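Local coordinates for protein endoglucanase (Mytilus edulis, PDB 1WC2) that hydrolyses internal beta-1,4-glucosidic linkages of cellulose and related beta-glucans as a family 45 glycoside hydrolase, and also shows expansin activity, at residues 153-157 with 158-162. Sequence-based numbering, arbitrary orientation.
Sequences EVVNC and DSEHN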
loop_
_atom_site.group_PDB
_atom_site.type_symbol
_atom_site.label_atom_id
_atom_site.label_comp_id
_atom_site.label_asym_id
_atom_site.label_seq_id
_atom_site.Cartn_x
_atom_site.Cartn_y
_atom_site.Cartn_z
ATOM N N GLU A 153 9.605 -0.099 4.018
ATOM C CA GLU A 153 9.958 -0.139 5.438
ATOM C C GLU A 153 8.799 0.470 6.248
ATOM O O GLU A 153 8.048 1.311 5.736
ATOM C CB GLU A 153 11.257 0.637 5.682
ATOM C CG GLU A 153 11.090 2.112 5.384
ATOM C CD GLU A 153 12.383 2.912 5.334
ATOM O OE1 GLU A 153 13.043 3.029 6.393
ATOM O OE2 GLU A 153 12.718 3.451 4.253
ATOM N N VAL A 154 8.659 0.054 7.500
ATOM C CA VAL A 154 7.684 0.624 8.421
ATOM C C VAL A 154 8.256 1.898 9.054
ATOM O O VAL A 154 9.418 1.927 9.482
ATOM C CB VAL A 154 7.309 -0.401 9.523
ATOM C CG1 VAL A 154 6.347 0.201 10.551
ATOM C CG2 VAL A 154 6.708 -1.659 8.899
ATOM N N VAL A 155 7.443 2.954 9.099
ATOM C CA VAL A 155 7.827 4.243 9.676
ATOM C C VAL A 155 6.695 4.810 10.538
ATOM O O VAL A 155 5.549 4.361 10.463
ATOM C CB VAL A 155 8.194 5.270 8.575
ATOM C CG1 VAL A 155 9.442 4.834 7.814
ATOM C CG2 VAL A 155 7.036 5.495 7.612
ATOM N N ASN A 156 7.027 5.798 11.368
ATOM C CA ASN A 156 6.056 6.535 12.177
ATOM C C ASN A 156 5.271 7.499 11.294
ATOM O O ASN A 156 5.848 8.340 10.619
ATOM C CB ASN A 156 6.800 7.311 13.270
ATOM C CG ASN A 156 5.868 7.952 14.275
ATOM O OD1 ASN A 156 5.019 8.753 13.923
ATOM N ND2 ASN A 156 6.031 7.600 15.536
ATOM N N CYS A 157 3.945 7.358 11.294
ATOM C CA CYS A 157 3.067 8.195 10.475
ATOM C C CYS A 157 3.241 9.697 10.740
ATOM O O CYS A 157 3.199 10.503 9.811
ATOM C CB CYS A 157 1.606 7.827 10.745
ATOM S SG CYS A 157 1.127 6.128 10.313
ATOM N N ASP A 158 3.391 10.069 12.004
ATOM C CA ASP A 158 3.483 11.489 12.354
ATOM C C ASP A 158 4.719 12.161 11.765
ATOM O O ASP A 158 4.640 13.282 11.254
ATOM C CB ASP A 158 3.482 11.668 13.869
ATOM C CG ASP A 158 2.152 11.337 14.500
ATOM O OD1 ASP A 158 1.111 11.464 13.818
ATOM O OD2 ASP A 158 2.068 10.933 15.678
ATOM N N SER A 159 5.848 11.458 11.811
ATOM C CA SER A 159 7.099 11.987 11.270
ATOM C C SER A 159 6.977 12.294 9.784
ATOM O O SER A 159 7.453 13.325 9.310
ATOM C CB SER A 159 8.257 11.014 11.517
ATOM O OG SER A 159 8.389 10.749 12.899
ATOM N N GLU A 160 6.328 11.391 9.050
ATOM C CA GLU A 160 6.178 11.550 7.611
ATOM C C GLU A 160 5.064 12.547 7.243
ATOM O O GLU A 160 5.198 13.278 6.256
ATOM C CB GLU A 160 5.980 10.178 6.966
ATOM C CG GLU A 160 7.150 9.233 7.217
ATOM C CD GLU A 160 8.494 9.766 6.727
ATOM O OE1 GLU A 160 8.530 10.543 5.750
ATOM O OE2 GLU A 160 9.520 9.390 7.327
ATOM N N HIS A 161 3.980 12.577 8.027
ATOM C CA HIS A 161 2.918 13.584 7.867
ATOM C C HIS A 161 3.499 15.007 7.906
ATOM O O HIS A 161 3.078 15.878 7.145
ATOM C CB HIS A 161 1.829 13.413 8.948
ATOM C CG HIS A 161 0.762 14.469 8.921
ATOM N ND1 HIS A 161 -0.252 14.480 7.987
ATOM C CD2 HIS A 161 0.570 15.562 9.699
ATOM C CE1 HIS A 161 -1.021 15.536 8.189
ATOM N NE2 HIS A 161 -0.545 16.203 9.224
ATOM N N ASN A 162 4.495 15.217 8.759
ATOM C CA ASN A 162 5.160 16.523 8.846
ATOM C C ASN A 162 5.795 16.987 7.533
ATOM O O ASN A 162 5.778 18.189 7.238
ATOM C CB ASN A 162 6.254 16.519 9.917
ATOM C CG ASN A 162 5.713 16.354 11.321
ATOM O OD1 ASN A 162 4.597 16.769 11.627
ATOM N ND2 ASN A 162 6.520 15.756 12.190
#
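Asn156 reaches the first turn of helix 157-163 with its side chain and accepts a hydrogen bond from the backbone of Asp158, a capping bond from the N-cap residue at the junction where strand 148-155 of the double-psi beta-barrel gives way to a short surface helix. First-turn N-H groups have no preceding carbonyl within the helix, and here a side-chain oxygen takes the place of one. With CG anti to the backbone N (chi1 -172°), OD1 meets Asp158 N at 2.8 Å. Asp158 N lies in the plane of the side-chain carbonyl of Asn156, though the bond is bent, with 131° at the hydrogen. Next to it, Asp158 CB sits 3.3 Å from Asn156 OD1, and the amide and carboxylate planes are inclined by 46°. The backbone continues the turn: His161 N binds Cys157 O at 2.8 Å, almost straight, whereas the bond from Glu160 N to Asn156 O is long and weak.

Strand and helix also touch through carbon atoms. Val155 CG2 meets Glu160 CG at 3.8 Å, the two side chains crossing at about a right angle, and both residues also rest on Thr96 of strand 94-100.

Farther out, Asp158 OD1 accepts from Asn170 N of helix 170-173, and His161 ND1 is hydrogen-bonded to Thr167 O. Cys157 turns the other way: SG forms the disulfide with Cys72 SG of strand 72-78.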